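Local coordinates for versicolorin reductase (Brucella melitensis, PDB 4NIM), which probably acts as an NAD(P)-dependent oxidoreductase of the short-chain dehydrogenase/reductase family, its exact substrate being unsettled, at residues A[80-84]-A[130-135]; A[88-94]-A[138-142]. All blocks are in the same frame, centred on the assembly; numbering follows the deposited sequence. Where two conformers were deposited one is given.

Interaction 1. Residues A[80-84]-A[130-135]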
loop_
_atom_site.group_PDB
_atom_site.type_symbol
_atom_site.label_atom_id
_atom_site.label_comp_id
_atom_site.label_asym_id
_atom_site.label_seq_id
_atom_site.Cartn_x
_atom_site.Cartn_y
_atom_site.Cartn_z
ATOM N N CYS A 80 -10.130 5.680 -7.917
ATOM C CA CYS A 80 -9.164 6.046 -6.889
ATOM C C CYS A 80 -9.670 7.210 -6.063
ATOM O O CYS A 80 -9.679 7.161 -4.815
ATOM C CB CYS A 80 -7.794 6.397 -7.507
ATOM S SG CYS A 80 -7.023 4.935 -8.258
ATOM N N ARG A 81 -10.111 8.250 -6.751
ATOM C CA ARG A 81 -10.672 9.403 -6.058
ATOM C C ARG A 81 -11.912 9.059 -5.217
ATOM O O ARG A 81 -12.045 9.590 -4.116
ATOM C CB ARG A 81 -10.976 10.529 -7.025
ATOM C CG ARG A 81 -9.714 11.052 -7.688
ATOM C CD ARG A 81 -10.084 11.996 -8.805
ATOM N NE ARG A 81 -8.914 12.748 -9.179
ATOM C CZ ARG A 81 -8.681 13.258 -10.366
ATOM N NH1 ARG A 81 -9.540 13.060 -11.367
ATOM N NH2 ARG A 81 -7.551 13.945 -10.546
ATOM N N ARG A 82 -12.781 8.192 -5.744
ATOM C CA ARG A 82 -14.009 7.808 -5.030
ATOM C C ARG A 82 -13.727 7.092 -3.709
ATOM O O ARG A 82 -14.496 7.240 -2.737
ATOM C CB ARG A 82 -14.928 6.959 -5.914
ATOM C CG ARG A 82 -16.348 6.827 -5.366
ATOM C CD ARG A 82 -17.356 6.480 -6.458
ATOM N NE ARG A 82 -17.030 5.226 -7.122
ATOM C CZ ARG A 82 -16.503 5.147 -8.338
ATOM N NH1 ARG A 82 -16.255 6.249 -9.038
ATOM N NH2 ARG A 82 -16.217 3.957 -8.846
ATOM N N ILE A 83 -12.626 6.333 -3.641
ATOM C CA ILE A 83 -12.283 5.640 -2.412
ATOM C C ILE A 83 -12.124 6.602 -1.249
ATOM O O ILE A 83 -12.721 6.445 -0.142
ATOM C CB ILE A 83 -11.006 4.818 -2.585
ATOM C CG1 ILE A 83 -11.281 3.669 -3.567
ATOM C CG2 ILE A 83 -10.552 4.266 -1.254
ATOM C CD1 ILE A 83 -10.033 3.071 -4.142
ATOM N N VAL A 84 -11.323 7.608 -1.493
ATOM C CA VAL A 84 -11.041 8.603 -0.477
ATOM C C VAL A 84 -12.287 9.475 -0.229
ATOM O O VAL A 84 -12.612 9.756 0.953
ATOM C CB VAL A 84 -9.818 9.460 -0.843
ATOM C CG1 VAL A 84 -9.638 10.588 0.162
ATOM C CG2 VAL A 84 -8.578 8.603 -0.890
ATOM N N PHE A 130 -2.663 9.196 -6.962
ATOM C CA PHE A 130 -3.909 9.906 -6.878
ATOM C C PHE A 130 -4.661 9.615 -5.555
ATOM O O PHE A 130 -5.292 10.499 -5.034
ATOM C CB PHE A 130 -4.744 9.707 -8.144
ATOM C CG PHE A 130 -4.189 10.477 -9.258
ATOM C CD1 PHE A 130 -4.375 11.855 -9.295
ATOM C CD2 PHE A 130 -3.337 9.911 -10.163
ATOM C CE1 PHE A 130 -3.757 12.618 -10.275
ATOM C CE2 PHE A 130 -2.712 10.679 -11.137
ATOM C CZ PHE A 130 -2.950 12.033 -11.201
ATOM N N LEU A 131 -4.435 8.463 -4.962
ATOM C CA LEU A 131 -4.966 8.205 -3.581
ATOM C C LEU A 131 -4.255 9.103 -2.572
ATOM O O LEU A 131 -4.878 9.685 -1.681
ATOM C CB LEU A 131 -4.765 6.743 -3.199
ATOM C CG LEU A 131 -5.677 5.788 -3.971
ATOM C CD1 LEU A 131 -5.109 4.383 -3.932
ATOM C CD2 LEU A 131 -7.039 5.829 -3.327
ATOM N N ILE A 132 -2.943 9.268 -2.771
ATOM C CA ILE A 132 -2.153 10.137 -1.923
ATOM C C ILE A 132 -2.616 11.586 -2.096
ATOM O O ILE A 132 -2.797 12.297 -1.101
ATOM C CB ILE A 132 -0.643 9.998 -2.214
ATOM C CG1 ILE A 132 -0.108 8.664 -1.669
ATOM C CG2 ILE A 132 0.156 11.125 -1.562
ATOM C CD1 ILE A 132 1.237 8.236 -2.233
ATOM N N GLN A 133 -2.753 12.024 -3.349
ATOM C CA GLN A 133 -3.280 13.370 -3.644
ATOM C C GLN A 133 -4.560 13.634 -2.838
ATOM O O GLN A 133 -4.694 14.688 -2.189
ATOM C CB GLN A 133 -3.530 13.518 -5.128
ATOM C CG GLN A 133 -4.164 14.833 -5.575
ATOM C CD GLN A 133 -4.041 15.016 -7.063
ATOM O OE1 GLN A 133 -2.943 15.287 -7.599
ATOM N NE2 GLN A 133 -5.141 14.893 -7.748
ATOM N N GLU A 134 -5.525 12.741 -2.966
ATOM C CA GLU A 134 -6.793 12.947 -2.293
ATOM C C GLU A 134 -6.678 12.881 -0.773
ATOM O O GLU A 134 -7.377 13.613 -0.069
ATOM C CB GLU A 134 -7.860 11.948 -2.785
ATOM C CG GLU A 134 -8.283 12.166 -4.221
ATOM C CD GLU A 134 -8.789 13.574 -4.463
ATOM O OE1 GLU A 134 -9.651 14.054 -3.727
ATOM O OE2 GLU A 134 -8.296 14.237 -5.401
ATOM N N ALA A 135 -5.860 11.965 -0.256
ATOM C CA ALA A 135 -5.720 11.845 1.212
ATOM C C ALA A 135 -5.088 13.119 1.788
ATOM O O ALA A 135 -5.549 13.664 2.784
ATOM C CB ALA A 135 -4.884 10.626 1.563
HETATM O O HOH W 1 -11.844 12.207 -3.480
#
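Leu131 reaches from helix 130-135 into a hollow on helix 80-84 formed by Cys80, Ile83 and Val84. Its CD2 methyl does most of the filling. Leu131 CD2 sits 3.3 Å from Cys80 O and also touches Val84 CG2. The isobutyl group runs back beside its own backbone N (chi1 -71°), and this carries CD2 across the groove. Val84 is the bump in return. It lodges between Leu131 and Glu134: Val84 CG1 is 3.7 Å from Glu134 CB, and Val84 CG2 lies against the backbone O of Leu131. The two segments cross at -35°, with axes 8.7 Å apart. They belong to neighbouring helices on one face of the Rossmann-type sheet, and Leu131 also rests on Leu97 and Asn99 of strand 96-99. Further out, the aliphatic part of Arg81 lies against Glu134, Arg81 CG being 3.9 Å from Glu134 CG. The Arg81 guanidinium stands nearly perpendicular to the Phe130 ring, with Arg81 NH2 4.0 Å from Phe130 CD1. Glu134 bends at chi2 (-56°), and its OE2 pairs with Lys137 rather than Arg81. A water donates to both Arg81 O (2.7 Å) and Glu134 OE1 (2.9 Å), bridging the two helices.

Interaction 2. Residues A[88-94]-A[138-142]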
loop_
_atom_site.group_PDB
_atom_site.type_symbol
_atom_site.label_atom_id
_atom_site.label_comp_id
_atom_site.label_asym_id
_atom_site.label_seq_id
_atom_site.Cartn_x
_atom_site.Cartn_y
_atom_site.Cartn_z
ATOM N N ASP A 88 -14.468 10.280 3.539
ATOM C CA ASP A 88 -15.077 11.565 3.896
ATOM C C ASP A 88 -16.613 11.482 4.019
ATOM O O ASP A 88 -17.197 11.957 5.009
ATOM C CB ASP A 88 -14.652 12.610 2.864
ATOM C CG ASP A 88 -14.877 14.023 3.350
ATOM O OD1 ASP A 88 -15.097 14.245 4.582
ATOM O OD2 ASP A 88 -14.930 14.909 2.485
ATOM N N ARG A 89 -17.252 10.854 3.039
ATOM C CA ARG A 89 -18.707 10.652 3.061
ATOM C C ARG A 89 -19.144 9.945 4.377
ATOM O O ARG A 89 -19.994 10.450 5.107
ATOM C CB ARG A 89 -19.148 9.879 1.810
ATOM C CG ARG A 89 -20.651 9.799 1.548
ATOM C CD ARG A 89 -21.380 8.669 2.260
ATOM N NE ARG A 89 -20.827 7.338 1.951
ATOM C CZ ARG A 89 -21.058 6.230 2.662
ATOM N NH1 ARG A 89 -21.842 6.262 3.733
ATOM N NH2 ARG A 89 -20.499 5.076 2.308
ATOM N N ALA A 90 -18.513 8.816 4.681
ATOM C CA ALA A 90 -18.862 7.975 5.825
ATOM C C ALA A 90 -18.410 8.502 7.170
ATOM O O ALA A 90 -19.159 8.393 8.181
ATOM C CB ALA A 90 -18.291 6.572 5.605
ATOM N N PHE A 91 -17.196 9.053 7.220
ATOM C CA PHE A 91 -16.547 9.378 8.495
ATOM C C PHE A 91 -16.220 10.840 8.706
ATOM O O PHE A 91 -15.901 11.243 9.822
ATOM C CB PHE A 91 -15.306 8.517 8.698
ATOM C CG PHE A 91 -15.584 7.038 8.584
ATOM C CD1 PHE A 91 -16.434 6.405 9.498
ATOM C CD2 PHE A 91 -15.068 6.304 7.561
ATOM C CE1 PHE A 91 -16.711 5.057 9.373
ATOM C CE2 PHE A 91 -15.341 4.959 7.432
ATOM C CZ PHE A 91 -16.153 4.331 8.333
ATOM N N GLY A 92 -16.216 11.624 7.619
ATOM C CA GLY A 92 -15.978 13.088 7.690
ATOM C C GLY A 92 -14.516 13.495 7.828
ATOM O O GLY A 92 -14.212 14.655 7.997
ATOM N N ARG A 93 -13.634 12.509 7.842
ATOM C CA ARG A 93 -12.200 12.747 7.998
ATOM C C ARG A 93 -11.409 11.501 7.577
ATOM O O ARG A 93 -11.996 10.434 7.324
ATOM C CB ARG A 93 -11.880 13.092 9.466
ATOM C CG ARG A 93 -12.450 12.091 10.477
ATOM C CD ARG A 93 -12.277 12.545 11.917
ATOM N NE ARG A 93 -12.794 11.569 12.865
ATOM C CZ ARG A 93 -12.063 10.646 13.486
ATOM N NH1 ARG A 93 -10.754 10.562 13.282
ATOM N NH2 ARG A 93 -12.651 9.797 14.313
ATOM N N LEU A 94 -10.091 11.658 7.491
ATOM C CA LEU A 94 -9.180 10.561 7.202
ATOM C C LEU A 94 -7.932 10.706 8.079
ATOM O O LEU A 94 -7.433 11.814 8.304
ATOM C CB LEU A 94 -8.781 10.533 5.719
ATOM C CG LEU A 94 -7.970 9.304 5.299
ATOM C CD1 LEU A 94 -8.766 8.013 5.506
ATOM C CD2 LEU A 94 -7.546 9.467 3.845
ATOM N N LEU A 138 -7.548 15.927 2.286
ATOM C CA LEU A 138 -8.330 15.776 3.553
ATOM C C LEU A 138 -7.467 16.056 4.780
ATOM O O LEU A 138 -7.927 16.688 5.733
ATOM C CB LEU A 138 -8.932 14.384 3.657
ATOM C CG LEU A 138 -9.974 14.053 2.583
ATOM C CD1 LEU A 138 -10.631 12.722 2.925
ATOM C CD2 LEU A 138 -10.987 15.163 2.423
ATOM N N PHE A 139 -6.228 15.562 4.786
ATOM C CA PHE A 139 -5.361 15.809 5.933
ATOM C C PHE A 139 -5.221 17.319 6.152
ATOM O O PHE A 139 -5.388 17.801 7.278
ATOM C CB PHE A 139 -3.997 15.209 5.764
ATOM C CG PHE A 139 -3.967 13.689 5.692
ATOM C CD1 PHE A 139 -4.913 12.887 6.337
ATOM C CD2 PHE A 139 -2.905 13.070 5.031
ATOM C CE1 PHE A 139 -4.820 11.500 6.271
ATOM C CE2 PHE A 139 -2.810 11.697 4.948
ATOM C CZ PHE A 139 -3.774 10.914 5.584
ATOM N N ARG A 140 -4.955 18.053 5.078
ATOM C CA ARG A 140 -4.820 19.516 5.175
ATOM C C ARG A 140 -6.103 20.219 5.602
ATOM O O ARG A 140 -6.047 21.157 6.392
ATOM C CB ARG A 140 -4.338 20.102 3.862
ATOM C CG ARG A 140 -2.930 19.654 3.525
ATOM C CD ARG A 140 -2.560 19.971 2.094
ATOM N NE ARG A 140 -2.299 21.379 1.819
ATOM C CZ ARG A 140 -3.071 22.193 1.110
ATOM N NH1 ARG A 140 -4.230 21.806 0.596
ATOM N NH2 ARG A 140 -2.616 23.383 0.837
ATOM N N ARG A 141 -7.241 19.817 5.033
ATOM C CA ARG A 141 -8.505 20.453 5.312
ATOM C C ARG A 141 -8.793 20.371 6.825
ATOM O O ARG A 141 -9.285 21.343 7.411
ATOM C CB ARG A 141 -9.628 19.740 4.550
ATOM C CG ARG A 141 -10.992 20.367 4.791
ATOM C CD ARG A 141 -12.104 19.524 4.220
ATOM N NE ARG A 141 -12.349 18.372 5.075
ATOM C CZ ARG A 141 -13.096 17.333 4.739
ATOM N NH1 ARG A 141 -13.703 17.298 3.546
ATOM N NH2 ARG A 141 -13.243 16.340 5.611
ATOM N N ASP A 142 -8.496 19.226 7.448
ATOM C CA ASP A 142 -8.907 19.000 8.835
ATOM C C ASP A 142 -7.691 19.094 9.795
ATOM O O ASP A 142 -7.820 18.797 10.961
ATOM C CB ASP A 142 -9.617 17.657 8.976
ATOM C CG ASP A 142 -10.916 17.589 8.215
ATOM O OD1 ASP A 142 -11.508 18.651 7.969
ATOM O OD2 ASP A 142 -11.346 16.472 7.857
HETATM O O HOH W 2 -9.527 14.609 7.354
#
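This contact is a salt-bridge network beside an apolar patch of Leu138, Leu94 and Phe139, where the end of helix 77-91 and the turn after it meet residues 138-142 of helix 114-142. Arg141 approaches Asp88 end-on. Arg141 NH1 donates to Asp88 OD2 (2.9 Å, 164°) and Arg141 NH2 to Asp88 OD1 (3.0 Å, 167°). Both acceptors lie near the guanidinium plane, but the nitrogens stand above the carboxylate plane, and the two planes are 47° apart. The Arg141 chain bends at chi3, and its NE and NH2 take the two oxygens of Asp142 side-on. NH2 thus donates to both aspartates. Leu138 CD2 lies against one face of the guanidinium. Leu138 CD1 packs 4.0 Å from both Leu94 CB and Asp88 CB. The edge of the Phe139 ring meets the backbone of Leu94, with Phe139 CE1 3.3 Å from Leu94 O. Gly92 makes the turn with positive phi, and Leu94 leads toward strand 96-99 of the Rossmann-type fold. A water takes the N-H of Leu94 and donates to Asp142 OD2 (2.7 Å), with a weak bond to Leu138 O. Two carboxylates share one guanidinium, so their mutual repulsion is probably offset by its positive charge, while Leu94 O is buried without a hydrogen-bond partner.

Overall arrangement
Both interactions join helix 77-91, or the turn that follows it, to helix 114-142, and their centres lie about 11 Å apart along one helix-helix seam. Interaction 1 lies nearer the middle of the chain. It meets through apolar side chains and the carbon chains of Arg81 and Glu134, with polar groups toward solvent. Interaction 2 is further out, its centre about 19 Å from the chain centre against 13 Å. There a direct salt-bridge network ties the two helices. The seam is continuous: Val84 CG1 packs 3.6 Å from Leu138 CD1, and Ala135 CB 3.7 Å from Leu94 CD2. Each contact has a bridging water, but only interaction 2 has direct hydrogen bonds between its segments.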